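Local coordinates for epidermin decarboxylase (Staphylococcus epidermidis, PDB 1G63), which catalyses the FMN-dependent oxidative decarboxylation of the C-terminal cysteine residue of the epidermin precursor, forming a carbon–carbon double bond, at residues I13-I18 and N42-D47. Sequence-based numbering, arbitrary orientation.
With FMN (flavin mononucleotide), chain N.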
# COMPACT_ATOMS: atom_id res chain seq x y z
N ILE B 13 29.28 -11.07 4.19
CA ILE B 13 28.80 -12.18 3.38
C ILE B 13 28.69 -13.47 4.20
O ILE B 13 27.79 -14.28 3.96
CB ILE B 13 29.75 -12.43 2.17
CG1 ILE B 13 29.22 -13.57 1.30
CG2 ILE B 13 31.16 -12.74 2.65
CD1 ILE B 13 27.82 -13.34 0.77
N ASN B 14 29.58 -13.66 5.16
CA ASN B 14 29.55 -14.87 5.97
C ASN B 14 28.44 -14.96 7.00
O ASN B 14 28.35 -15.95 7.72
CB ASN B 14 30.89 -15.09 6.66
CG ASN B 14 31.97 -15.47 5.68
OD1 ASN B 14 32.85 -14.67 5.37
ND2 ASN B 14 31.90 -16.69 5.17
N VAL B 15 27.60 -13.94 7.07
CA VAL B 15 26.49 -13.97 8.01
C VAL B 15 25.52 -15.07 7.57
O VAL B 15 24.70 -15.54 8.35
CB VAL B 15 25.75 -12.62 8.07
CG1 VAL B 15 25.05 -12.35 6.76
CG2 VAL B 15 24.77 -12.61 9.23
N ILE B 16 25.64 -15.49 6.31
CA ILE B 16 24.77 -16.55 5.78
C ILE B 16 25.10 -17.91 6.40
O ILE B 16 24.34 -18.86 6.26
CB ILE B 16 24.89 -16.68 4.25
CG1 ILE B 16 26.24 -17.31 3.87
CG2 ILE B 16 24.74 -15.32 3.59
CD1 ILE B 16 26.40 -17.59 2.40
N ASN B 17 26.24 -17.99 7.08
CA ASN B 17 26.67 -19.23 7.73
C ASN B 17 26.64 -19.12 9.26
O ASN B 17 27.14 -20.00 9.95
CB ASN B 17 28.09 -19.61 7.29
CG ASN B 17 28.16 -20.01 5.83
OD1 ASN B 17 29.17 -19.78 5.16
ND2 ASN B 17 27.08 -20.62 5.32
N ILE B 18 26.04 -18.05 9.77
CA ILE B 18 25.98 -17.83 11.21
C ILE B 18 25.27 -18.95 11.97
O ILE B 18 25.57 -19.20 13.13
CB ILE B 18 25.31 -16.46 11.54
CG1 ILE B 18 25.60 -16.08 12.99
CG2 ILE B 18 23.81 -16.52 11.31
CD1 ILE B 18 27.07 -15.89 13.30
N ASN B 42 19.51 -8.21 4.48
CA ASN B 42 19.48 -8.31 3.02
C ASN B 42 20.22 -9.56 2.58
O ASN B 42 20.26 -9.86 1.39
CB ASN B 42 20.18 -7.11 2.38
CG ASN B 42 19.44 -5.82 2.59
OD1 ASN B 42 20.01 -4.75 2.40
ND2 ASN B 42 18.17 -5.90 2.98
N PHE B 43 20.83 -10.27 3.53
CA PHE B 43 21.58 -11.47 3.19
C PHE B 43 20.88 -12.75 3.60
O PHE B 43 21.07 -13.80 2.99
CB PHE B 43 22.95 -11.45 3.87
CG PHE B 43 23.86 -10.37 3.38
CD1 PHE B 43 23.54 -9.03 3.59
CD2 PHE B 43 25.04 -10.68 2.74
CE1 PHE B 43 24.39 -8.02 3.17
CE2 PHE B 43 25.90 -9.69 2.31
CZ PHE B 43 25.58 -8.34 2.53
N ILE B 44 20.07 -12.67 4.65
CA ILE B 44 19.38 -13.85 5.12
C ILE B 44 18.03 -13.51 5.72
O ILE B 44 17.72 -12.35 5.95
CB ILE B 44 20.20 -14.58 6.20
CG1 ILE B 44 20.47 -13.62 7.37
CG2 ILE B 44 21.51 -15.11 5.63
CD1 ILE B 44 21.11 -14.28 8.56
N ASN B 45 17.24 -14.55 5.95
CA ASN B 45 15.95 -14.40 6.58
C ASN B 45 16.28 -14.63 8.05
O ASN B 45 16.48 -15.77 8.48
CB ASN B 45 14.98 -15.46 6.08
CG ASN B 45 13.58 -15.27 6.62
OD1 ASN B 45 13.39 -15.12 7.83
ND2 ASN B 45 12.60 -15.29 5.74
N THR B 46 16.38 -13.55 8.81
CA THR B 46 16.73 -13.63 10.22
C THR B 46 15.78 -14.43 11.10
O THR B 46 16.20 -14.95 12.13
CB THR B 46 16.91 -12.22 10.84
OG1 THR B 46 15.67 -11.49 10.74
CG2 THR B 46 18.02 -11.46 10.11
N ASP B 47 14.51 -14.53 10.71
CA ASP B 47 13.55 -15.27 11.52
C ASP B 47 13.91 -16.75 11.65
O ASP B 47 13.54 -17.39 12.63
CB ASP B 47 12.13 -15.13 10.96
CG ASP B 47 11.43 -13.88 11.46
OD1 ASP B 47 11.26 -13.75 12.69
OD2 ASP B 47 11.04 -13.02 10.63
N1 FMN N . 31.50 -5.62 4.56
C2 FMN N . 32.40 -6.20 5.42
O2 FMN N . 32.95 -5.60 6.30
N3 FMN N . 32.73 -7.58 5.25
C4 FMN N . 32.22 -8.40 4.30
O4 FMN N . 32.59 -9.58 4.23
C4A FMN N . 31.27 -7.78 3.36
N5 FMN N . 30.68 -8.50 2.42
C5A FMN N . 29.68 -7.95 1.68
C6 FMN N . 28.95 -8.77 0.71
C7 FMN N . 28.03 -8.25 -0.16
C7M FMN N . 27.28 -9.15 -1.15
C8 FMN N . 27.58 -6.86 0.03
C8M FMN N . 26.47 -6.27 -0.82
C9 FMN N . 28.28 -6.06 0.92
C9A FMN N . 29.31 -6.54 1.75
N10 FMN N . 30.05 -5.77 2.70
C10 FMN N . 30.95 -6.35 3.59
C1' FMN N . 29.73 -4.34 2.86
C2' FMN N . 28.74 -4.17 4.04
O2' FMN N . 27.52 -4.90 3.89
C3' FMN N . 28.40 -2.69 4.22
O3' FMN N . 29.61 -1.95 4.58
C4' FMN N . 27.32 -2.38 5.26
O4' FMN N . 26.94 -0.98 5.21
C5' FMN N . 27.69 -2.76 6.68
O5' FMN N . 26.58 -2.55 7.57
P FMN N . 26.51 -3.14 9.04
O1P FMN N . 27.72 -2.65 9.77
O2P FMN N . 26.42 -4.61 8.93
O3P FMN N . 25.18 -2.54 9.63
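The Phe43 ring meets Val15 CG1 and Ile13 CA obliquely, while its far edge is turned to the benzenoid end of FMN. Chi1 of -66° sets Phe43 CG anti to the carbonyl carbon and beside the backbone N. Phe43 CZ lies 3.5 Å from FMN C8; FMN C6 lies at the edge, in the ring plane. A flat hydrocarbon suits this place, since it can touch both the aromatic end of the cofactor and the 13-18 loop. Val15 crosses the phenylalanine side chain at about a right angle, its CG1 3.7 Å from Phe43 CB, and its branched, compact shape also lets CG2 touch Ile44 CD1. Beta-branched Ile44 offers two arms: CG2 lies 3.6 Å from Ile16 CA and meets the matching methyl branch, Ile16 CG2, while CD1 rests 3.8 Å from Val15 O. Ile13, long enough to serve two partners, has CA 4.0 Å from Phe43 CE2 and CG2 3.8 Å from FMN O4. Leu64 of a neighbouring subunit packs on Phe43, and Thr101 of that subunit hydrogen-bonds FMN, so the pocket lies at a subunit interface. No hydrogen bond joins 13-18 to 42-47; apolar packing joins these loops, which follow neighbouring parallel strands of the Rossmann-like fold, and gives the flavin's dimethylbenzene end a hydrocarbon border.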